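Putative aldo/keto reductase (Salmonella enterica subsp. enterica serovar Typhimurium, PDB 4R9O) is a putative aldo/keto reductase with a TIM-barrel fold that may act as an NADP-dependent oxidoreductase. Local coordinates at residues F17-M22 with R206-A211. Numbering follows the deposited sequence.
Sequences FSRFVM and RIRPMA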
loop_
_atom_site.group_PDB
_atom_site.type_symbol
_atom_site.label_atom_id
_atom_site.label_comp_id
_atom_site.label_asym_id
_atom_site.label_seq_id
_atom_site.Cartn_x
_atom_site.Cartn_y
_atom_site.Cartn_z
ATOM N N PHE C 17 -7.078 -36.099 -15.049
ATOM C CA PHE C 17 -5.955 -35.476 -15.749
ATOM C C PHE C 17 -4.623 -36.105 -15.361
ATOM O O PHE C 17 -4.526 -36.854 -14.387
ATOM C CB PHE C 17 -5.893 -33.971 -15.458
ATOM C CG PHE C 17 -6.921 -33.153 -16.194
ATOM C CD1 PHE C 17 -7.742 -33.729 -17.150
ATOM C CD2 PHE C 17 -7.057 -31.795 -15.931
ATOM C CE1 PHE C 17 -8.687 -32.976 -17.824
ATOM C CE2 PHE C 17 -8.003 -31.029 -16.610
ATOM C CZ PHE C 17 -8.814 -31.622 -17.557
ATOM N N SER C 18 -3.583 -35.805 -16.127
ATOM C CA SER C 18 -2.240 -36.121 -15.657
ATOM C C SER C 18 -1.846 -35.014 -14.667
ATOM O O SER C 18 -2.229 -33.865 -14.843
ATOM C CB SER C 18 -1.253 -36.242 -16.826
ATOM O OG SER C 18 -1.192 -35.045 -17.581
ATOM N N ARG C 19 -1.112 -35.375 -13.622
ATOM C CA ARG C 19 -0.713 -34.441 -12.569
ATOM C C ARG C 19 0.113 -33.270 -13.102
ATOM O O ARG C 19 0.068 -32.160 -12.564
ATOM C CB ARG C 19 0.075 -35.190 -11.493
ATOM C CG ARG C 19 0.308 -34.413 -10.228
ATOM C CD ARG C 19 1.089 -35.255 -9.249
ATOM N NE ARG C 19 1.167 -34.606 -7.953
ATOM C CZ ARG C 19 1.830 -35.096 -6.918
ATOM N NH1 ARG C 19 2.478 -36.250 -7.038
ATOM N NH2 ARG C 19 1.847 -34.427 -5.769
ATOM N N PHE C 20 0.889 -33.528 -14.149
ATOM C CA PHE C 20 1.593 -32.463 -14.851
ATOM C C PHE C 20 0.899 -32.184 -16.185
ATOM O O PHE C 20 0.460 -33.100 -16.872
ATOM C CB PHE C 20 3.065 -32.826 -15.069
ATOM C CG PHE C 20 3.935 -32.603 -13.862
ATOM C CD1 PHE C 20 4.606 -31.404 -13.690
ATOM C CD2 PHE C 20 4.094 -33.595 -12.910
ATOM C CE1 PHE C 20 5.412 -31.190 -12.576
ATOM C CE2 PHE C 20 4.907 -33.396 -11.800
ATOM C CZ PHE C 20 5.567 -32.189 -11.635
ATOM N N VAL C 21 0.804 -30.908 -16.539
ATOM C CA VAL C 21 0.088 -30.474 -17.737
ATOM C C VAL C 21 1.028 -29.815 -18.741
ATOM O O VAL C 21 1.810 -28.932 -18.380
ATOM C CB VAL C 21 -1.044 -29.489 -17.357
ATOM C CG1 VAL C 21 -1.710 -28.900 -18.606
ATOM C CG2 VAL C 21 -2.069 -30.186 -16.468
ATOM N N MET C 22 0.981 -30.244 -20.002
ATOM C CA MET C 22 1.788 -29.576 -21.029
ATOM C C MET C 22 1.065 -28.337 -21.551
ATOM O O MET C 22 -0.009 -28.443 -22.140
ATOM C CB MET C 22 2.110 -30.524 -22.190
ATOM C CG MET C 22 3.098 -29.934 -23.190
ATOM S SD MET C 22 4.729 -29.656 -22.456
ATOM C CE MET C 22 5.131 -28.038 -23.105
ATOM N N ARG C 206 -12.333 -29.380 -2.534
ATOM C CA ARG C 206 -11.624 -30.530 -3.114
ATOM C C ARG C 206 -11.467 -30.402 -4.628
ATOM O O ARG C 206 -11.577 -31.381 -5.366
ATOM C CB ARG C 206 -12.329 -31.838 -2.764
ATOM C CG ARG C 206 -12.518 -32.015 -1.246
ATOM C CD ARG C 206 -12.932 -33.422 -0.850
ATOM N NE ARG C 206 -13.127 -33.510 0.598
ATOM C CZ ARG C 206 -12.151 -33.710 1.480
ATOM N NH1 ARG C 206 -10.894 -33.872 1.071
ATOM N NH2 ARG C 206 -12.430 -33.767 2.775
ATOM N N ILE C 207 -11.208 -29.176 -5.067
ATOM C CA ILE C 207 -10.943 -28.857 -6.464
ATOM C C ILE C 207 -9.475 -28.513 -6.602
ATOM O O ILE C 207 -8.958 -27.651 -5.889
ATOM C CB ILE C 207 -11.818 -27.683 -6.950
ATOM C CG1 ILE C 207 -13.290 -28.114 -6.982
ATOM C CG2 ILE C 207 -11.350 -27.159 -8.317
ATOM C CD1 ILE C 207 -14.276 -26.992 -7.067
ATOM N N ARG C 208 -8.791 -29.195 -7.516
ATOM C CA ARG C 208 -7.363 -28.987 -7.664
ATOM C C ARG C 208 -7.057 -27.944 -8.739
ATOM O O ARG C 208 -7.553 -28.025 -9.870
ATOM C CB ARG C 208 -6.672 -30.323 -7.964
ATOM C CG ARG C 208 -6.815 -31.313 -6.808
ATOM C CD ARG C 208 -6.318 -32.714 -7.144
ATOM N NE ARG C 208 -4.864 -32.790 -7.296
ATOM C CZ ARG C 208 -4.156 -33.906 -7.138
ATOM N NH1 ARG C 208 -4.768 -35.035 -6.809
ATOM N NH2 ARG C 208 -2.837 -33.891 -7.301
ATOM N N PRO C 209 -6.234 -26.949 -8.387
ATOM C CA PRO C 209 -5.898 -25.917 -9.372
ATOM C C PRO C 209 -4.828 -26.361 -10.358
ATOM O O PRO C 209 -3.905 -27.092 -9.977
ATOM C CB PRO C 209 -5.378 -24.774 -8.510
ATOM C CG PRO C 209 -4.768 -25.479 -7.313
ATOM C CD PRO C 209 -5.593 -26.712 -7.080
ATOM N N MET C 210 -4.958 -25.941 -11.615
ATOM C CA MET C 210 -3.836 -25.992 -12.550
ATOM C C MET C 210 -2.990 -24.751 -12.288
ATOM O O MET C 210 -3.523 -23.645 -12.166
ATOM C CB MET C 210 -4.305 -26.027 -14.007
ATOM C CG MET C 210 -5.274 -27.162 -14.330
ATOM S SD MET C 210 -6.090 -26.936 -15.922
ATOM C CE MET C 210 -4.699 -27.121 -17.044
ATOM N N ALA C 211 -1.680 -24.925 -12.189
ATOM C CA ALA C 211 -0.808 -23.833 -11.774
ATOM C C ALA C 211 0.033 -23.330 -12.946
ATOM O O ALA C 211 0.757 -24.109 -13.590
ATOM C CB ALA C 211 0.084 -24.280 -10.613
#
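Val21 and Met210 meet inside the barrel through methyl groups: the terminal CE of Met210 reaches Val21 CG1 at 3.8 Å and lies 4.1 Å from Val21 CG2, so the thioether end is set against both branches of the valine. The two side chains cross at about a right angle. Met210 extends through its chi2 and then bends at the sulfur, chi3 67°, which turns CE toward the valine.

The second meeting is between like charges. Arg19 NE lies 4.1 Å from Arg208 NH2, with the guanidinium planes 85° apart; NH2 comes obliquely to the Arg19 group, whereas NE sits near the edge of the Arg208 group. Any repulsion is probably eased by partners outside the pair, since Arg19 NH1 forms a salt bridge with Glu279 and Arg208 NE donates to the carbonyl of Gln259. Arg19 NE, buried here, has no hydrogen-bonding partner in the model.

Within segment 17-22, Ser18 OG donates to Phe20 O at 2.6 Å, a bond that spans the short break in strand 16-23 just before Val21. Val21 bonds through its backbone to Pro262 and Ile264 of strand 261-264. That strand thus lies between Val21 and Met210, whose CA atoms are 7.9 Å apart and whose side chains meet beside Asp53. The Met210 side chain is about 8 Å from that of Ser161, which probably binds NADP(+), as in a close relative. The strand order, with the last barrel strand (261-264) paired in parallel to both the first (16-23) and the seventh (210-212), is that of a (βα)8 TIM barrel, the fold of the aldo/keto reductases.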